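Local coordinates for protein beta-xylosidase (Uncultured organism, PDB 4MLG) that probably hydrolyses xylo-oligosaccharides, releasing xylose as a beta-xylosidase built on a calcium-binding beta-propeller of glycoside hydrolase family 43, at residues K24-S35 against N47-D57. Numbering follows the deposited sequence.
Sequences KLYIYPSHDWES and NMKDYHVFSMD
Leu25 and Ile27 pair with Met56 and Phe54 through four backbone hydrogen bonds, and the strand segments 24-27 and 50-56 run at 156°, which establishes an antiparallel ladder. Between these pairs the ring of Tyr26 rests against Ser55, its CD1 3.6 Å from Ser55 CB, while Ser55 OG is hydrogen-bonded to His67 NE2 of the strand 64-72. The ladder and the buried residues just beyond it form the tightly packed part: Pro29 CG meets the edge of the Phe54 ring in its plane, 3.8 Å from Phe54 CD2, and Val53 CG2 lies 3.6 Å from Tyr28 CD1.

Beyond Ile27 the ladder opens, and segments 30-32 and 50-56 diverge to 114°. Two waters span the gap, one between Pro29 O and His52 O, the other between His31 N and Asp50 O. His31 reaches across to Asp50 because its chi1 of -174° carries the ring away from its own backbone N, although both ND1 bonds to the carboxylate are weak. His52 turns its edge to the face of the His31 ring in an offset edge-to-face pair.

The two ends are more exposed. At one, the extended chain of Lys49 lays its ammonium over one face of Trp33, a cation-pi contact with NZ 3.8 Å from the six-membered ring centroid. At the other, Lys24 NZ makes a salt bridge to Asp57 OD1 (2.9 Å), from above the carboxylate plane. Neighbouring strands paired antiparallel within a twisted sheet fit a blade of the five-bladed beta-propeller of family 43.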
loop_
_atom_site.group_PDB
_atom_site.type_symbol
_atom_site.label_atom_id
_atom_site.label_comp_id
_atom_site.label_asym_id
_atom_site.label_seq_id
_atom_site.Cartn_x
_atom_site.Cartn_y
_atom_site.Cartn_z
ATOM N N LYS A 24 3.850 -36.556 7.595
ATOM C CA LYS A 24 2.991 -36.494 6.422
ATOM C C LYS A 24 3.460 -35.358 5.527
ATOM O O LYS A 24 3.986 -34.357 6.011
ATOM C CB LYS A 24 1.537 -36.258 6.833
ATOM C CG LYS A 24 0.783 -37.507 7.254
ATOM C CD LYS A 24 -0.617 -37.157 7.735
ATOM C CE LYS A 24 -1.596 -38.289 7.470
ATOM N NZ LYS A 24 -1.799 -38.504 6.010
ATOM N N LEU A 25 3.272 -35.513 4.222
ATOM C CA LEU A 25 3.647 -34.466 3.281
ATOM C C LEU A 25 2.431 -33.638 2.880
ATOM O O LEU A 25 1.525 -34.135 2.214
ATOM C CB LEU A 25 4.315 -35.067 2.044
ATOM C CG LEU A 25 4.720 -34.076 0.950
ATOM C CD1 LEU A 25 6.131 -34.364 0.466
ATOM C CD2 LEU A 25 3.734 -34.127 -0.208
ATOM N N TYR A 26 2.418 -32.375 3.291
ATOM C CA TYR A 26 1.324 -31.474 2.943
ATOM C C TYR A 26 1.715 -30.565 1.785
ATOM O O TYR A 26 2.859 -30.119 1.691
ATOM C CB TYR A 26 0.908 -30.633 4.152
ATOM C CG TYR A 26 0.281 -31.429 5.276
ATOM C CD1 TYR A 26 -1.099 -31.530 5.397
ATOM C CD2 TYR A 26 1.071 -32.076 6.218
ATOM C CE1 TYR A 26 -1.676 -32.255 6.424
ATOM C CE2 TYR A 26 0.503 -32.804 7.248
ATOM C CZ TYR A 26 -0.870 -32.890 7.346
ATOM O OH TYR A 26 -1.438 -33.612 8.371
ATOM N N ILE A 27 0.761 -30.298 0.902
ATOM C CA ILE A 27 0.995 -29.399 -0.220
ATOM C C ILE A 27 0.057 -28.201 -0.139
ATOM O O ILE A 27 -1.124 -28.348 0.177
ATOM C CB ILE A 27 0.795 -30.112 -1.569
ATOM C CG1 ILE A 27 1.459 -31.489 -1.550
ATOM C CG2 ILE A 27 1.349 -29.265 -2.705
ATOM C CD1 ILE A 27 1.283 -32.270 -2.830
ATOM N N TYR A 28 0.586 -27.015 -0.420
ATOM C CA TYR A 28 -0.212 -25.796 -0.393
ATOM C C TYR A 28 -0.139 -25.074 -1.734
ATOM O O TYR A 28 0.623 -24.121 -1.892
ATOM C CB TYR A 28 0.257 -24.877 0.736
ATOM C CG TYR A 28 0.209 -25.526 2.101
ATOM C CD1 TYR A 28 -0.957 -25.514 2.853
ATOM C CD2 TYR A 28 1.328 -26.157 2.633
ATOM C CE1 TYR A 28 -1.009 -26.107 4.099
ATOM C CE2 TYR A 28 1.285 -26.753 3.880
ATOM C CZ TYR A 28 0.112 -26.724 4.608
ATOM O OH TYR A 28 0.058 -27.315 5.849
ATOM N N PRO A 29 -0.936 -25.536 -2.710
ATOM C CA PRO A 29 -0.911 -24.986 -4.066
ATOM C C PRO A 29 -1.944 -23.883 -4.269
ATOM O O PRO A 29 -2.874 -23.753 -3.474
ATOM C CB PRO A 29 -1.294 -26.195 -4.914
ATOM C CG PRO A 29 -2.269 -26.934 -4.049
ATOM C CD PRO A 29 -1.832 -26.704 -2.614
ATOM N N SER A 30 -1.773 -23.097 -5.328
ATOM C CA SER A 30 -2.794 -22.148 -5.749
ATOM C C SER A 30 -3.909 -22.922 -6.446
ATOM O O SER A 30 -3.717 -24.076 -6.826
ATOM C CB SER A 30 -2.202 -21.109 -6.700
ATOM O OG SER A 30 -1.085 -20.463 -6.122
ATOM N N HIS A 31 -5.070 -22.296 -6.615
ATOM C CA HIS A 31 -6.197 -22.963 -7.262
ATOM C C HIS A 31 -6.603 -22.268 -8.560
ATOM O O HIS A 31 -7.345 -21.288 -8.543
ATOM C CB HIS A 31 -7.396 -23.046 -6.312
ATOM C CG HIS A 31 -8.550 -23.834 -6.855
ATOM N ND1 HIS A 31 -9.756 -23.936 -6.195
ATOM C CD2 HIS A 31 -8.681 -24.560 -7.991
ATOM C CE1 HIS A 31 -10.581 -24.687 -6.903
ATOM N NE2 HIS A 31 -9.953 -25.079 -7.996
ATOM N N ASP A 32 -6.124 -22.791 -9.684
ATOM C CA ASP A 32 -6.490 -22.259 -10.991
ATOM C C ASP A 32 -7.920 -22.630 -11.374
ATOM O O ASP A 32 -8.336 -23.779 -11.227
ATOM C CB ASP A 32 -5.524 -22.760 -12.067
ATOM C CG ASP A 32 -4.214 -21.999 -12.076
ATOM O OD1 ASP A 32 -4.219 -20.802 -11.722
ATOM O OD2 ASP A 32 -3.181 -22.595 -12.447
ATOM N N TRP A 33 -8.663 -21.646 -11.867
ATOM C CA TRP A 33 -10.009 -21.873 -12.368
ATOM C C TRP A 33 -10.233 -20.993 -13.587
ATOM O O TRP A 33 -9.559 -19.978 -13.758
ATOM C CB TRP A 33 -11.048 -21.566 -11.290
ATOM C CG TRP A 33 -11.200 -20.105 -10.996
ATOM C CD1 TRP A 33 -10.273 -19.282 -10.424
ATOM C CD2 TRP A 33 -12.356 -19.294 -11.246
ATOM N NE1 TRP A 33 -10.776 -18.009 -10.310
ATOM C CE2 TRP A 33 -12.054 -17.989 -10.807
ATOM C CE3 TRP A 33 -13.615 -19.544 -11.803
ATOM C CZ2 TRP A 33 -12.965 -16.937 -10.906
ATOM C CZ3 TRP A 33 -14.519 -18.497 -11.900
ATOM C CH2 TRP A 33 -14.189 -17.211 -11.453
ATOM N N GLU A 34 -11.174 -21.384 -14.437
ATOM C CA GLU A 34 -11.453 -20.619 -15.646
ATOM C C GLU A 34 -12.305 -19.390 -15.357
ATOM O O GLU A 34 -13.534 -19.461 -15.341
ATOM C CB GLU A 34 -12.128 -21.493 -16.707
ATOM C CG GLU A 34 -12.470 -20.756 -18.000
ATOM C CD GLU A 34 -11.239 -20.297 -18.765
ATOM O OE1 GLU A 34 -10.821 -21.008 -19.702
ATOM O OE2 GLU A 34 -10.693 -19.223 -18.436
ATOM N N SER A 35 -11.644 -18.263 -15.116
ATOM C CA SER A 35 -12.335 -16.987 -15.054
ATOM C C SER A 35 -12.653 -16.582 -16.485
ATOM O O SER A 35 -11.939 -16.959 -17.413
ATOM C CB SER A 35 -11.460 -15.928 -14.384
ATOM O OG SER A 35 -10.243 -15.754 -15.089
ATOM N N ASN A 47 -6.714 -15.312 -11.986
ATOM C CA ASN A 47 -7.694 -14.796 -11.042
ATOM C C ASN A 47 -8.101 -15.839 -10.008
ATOM O O ASN A 47 -9.289 -16.092 -9.809
ATOM C CB ASN A 47 -8.931 -14.297 -11.793
ATOM C CG ASN A 47 -9.787 -13.364 -10.960
ATOM O OD1 ASN A 47 -9.281 -12.642 -10.099
ATOM N ND2 ASN A 47 -11.090 -13.372 -11.212
ATOM N N MET A 48 -7.116 -16.446 -9.356
ATOM C CA MET A 48 -7.396 -17.419 -8.305
ATOM C C MET A 48 -8.057 -16.727 -7.118
ATOM O O MET A 48 -7.853 -15.533 -6.896
ATOM C CB MET A 48 -6.117 -18.134 -7.868
ATOM C CG MET A 48 -5.401 -18.855 -8.998
ATOM S SD MET A 48 -4.423 -17.749 -10.028
ATOM C CE MET A 48 -2.872 -17.761 -9.139
ATOM N N LYS A 49 -8.853 -17.470 -6.357
ATOM C CA LYS A 49 -9.627 -16.861 -5.281
ATOM C C LYS A 49 -9.700 -17.692 -3.999
ATOM O O LYS A 49 -10.354 -17.288 -3.039
ATOM C CB LYS A 49 -11.040 -16.527 -5.769
ATOM C CG LYS A 49 -11.771 -17.699 -6.402
ATOM C CD LYS A 49 -13.137 -17.282 -6.918
ATOM C CE LYS A 49 -13.843 -18.435 -7.612
ATOM N NZ LYS A 49 -15.200 -18.052 -8.092
ATOM N N ASP A 50 -9.028 -18.840 -3.977
ATOM C CA ASP A 50 -9.051 -19.688 -2.787
ATOM C C ASP A 50 -7.846 -20.626 -2.668
ATOM O O ASP A 50 -7.019 -20.717 -3.577
ATOM C CB ASP A 50 -10.355 -20.489 -2.721
ATOM C CG ASP A 50 -10.509 -21.447 -3.882
ATOM O OD1 ASP A 50 -9.867 -21.221 -4.929
ATOM O OD2 ASP A 50 -11.274 -22.425 -3.750
ATOM N N TYR A 51 -7.762 -21.317 -1.533
ATOM C CA TYR A 51 -6.683 -22.265 -1.271
ATOM C C TYR A 51 -7.224 -23.622 -0.838
ATOM O O TYR A 51 -8.091 -23.704 0.032
ATOM C CB TYR A 51 -5.754 -21.738 -0.173
ATOM C CG TYR A 51 -4.853 -20.602 -0.593
ATOM C CD1 TYR A 51 -4.319 -20.547 -1.872
ATOM C CD2 TYR A 51 -4.534 -19.582 0.295
ATOM C CE1 TYR A 51 -3.492 -19.508 -2.257
ATOM C CE2 TYR A 51 -3.711 -18.540 -0.080
ATOM C CZ TYR A 51 -3.193 -18.507 -1.356
ATOM O OH TYR A 51 -2.373 -17.466 -1.727
ATOM N N HIS A 52 -6.703 -24.682 -1.446
ATOM C CA HIS A 52 -6.962 -26.039 -0.981
ATOM C C HIS A 52 -5.706 -26.570 -0.294
ATOM O O HIS A 52 -4.626 -25.993 -0.431
ATOM C CB HIS A 52 -7.347 -26.953 -2.146
ATOM C CG HIS A 52 -8.740 -26.737 -2.654
ATOM N ND1 HIS A 52 -9.740 -27.674 -2.503
ATOM C CD2 HIS A 52 -9.297 -25.697 -3.318
ATOM C CE1 HIS A 52 -10.854 -27.219 -3.049
ATOM N NE2 HIS A 52 -10.612 -26.021 -3.550
ATOM N N VAL A 53 -5.848 -27.662 0.450
ATOM C CA VAL A 53 -4.704 -28.295 1.100
ATOM C C VAL A 53 -4.701 -29.801 0.861
ATOM O O VAL A 53 -5.650 -30.499 1.217
ATOM C CB VAL A 53 -4.677 -28.019 2.619
ATOM C CG1 VAL A 53 -3.621 -28.876 3.300
ATOM C CG2 VAL A 53 -4.419 -26.547 2.890
ATOM N N PHE A 54 -3.629 -30.298 0.252
ATOM C CA PHE A 54 -3.506 -31.723 -0.034
ATOM C C PHE A 54 -2.433 -32.373 0.835
ATOM O O PHE A 54 -1.434 -31.741 1.179
ATOM C CB PHE A 54 -3.196 -31.949 -1.515
ATOM C CG PHE A 54 -4.227 -31.374 -2.445
ATOM C CD1 PHE A 54 -5.382 -32.078 -2.742
ATOM C CD2 PHE A 54 -4.038 -30.131 -3.026
ATOM C CE1 PHE A 54 -6.331 -31.553 -3.598
ATOM C CE2 PHE A 54 -4.984 -29.600 -3.881
ATOM C CZ PHE A 54 -6.132 -30.311 -4.168
ATOM N N SER A 55 -2.646 -33.636 1.190
ATOM C CA SER A 55 -1.688 -34.370 2.010
ATOM C C SER A 55 -1.493 -35.795 1.502
ATOM O O SER A 55 -2.422 -36.409 0.977
ATOM C CB SER A 55 -2.132 -34.389 3.474
ATOM O OG SER A 55 -3.397 -35.012 3.614
ATOM N N MET A 56 -0.277 -36.313 1.657
ATOM C CA MET A 56 0.041 -37.665 1.215
ATOM C C MET A 56 0.784 -38.434 2.300
ATOM O O MET A 56 1.367 -37.840 3.206
ATOM C CB MET A 56 0.895 -37.628 -0.055
ATOM C CG MET A 56 0.363 -36.719 -1.148
ATOM S SD MET A 56 1.401 -36.727 -2.620
ATOM C CE MET A 56 1.178 -38.415 -3.173
ATOM N N ASP A 57 0.758 -39.759 2.201
ATOM C CA ASP A 57 1.543 -40.614 3.083
ATOM C C ASP A 57 2.688 -41.241 2.296
ATOM O O ASP A 57 3.739 -41.560 2.851
ATOM C CB ASP A 57 0.668 -41.700 3.709
ATOM C CG ASP A 57 -0.153 -41.185 4.876
ATOM O OD1 ASP A 57 0.374 -40.361 5.652
ATOM O OD2 ASP A 57 -1.321 -41.604 5.018
HETATM O O HOH W 1 -2.964 -23.931 -0.596
HETATM O O HOH W 2 -5.119 -19.804 -5.229
#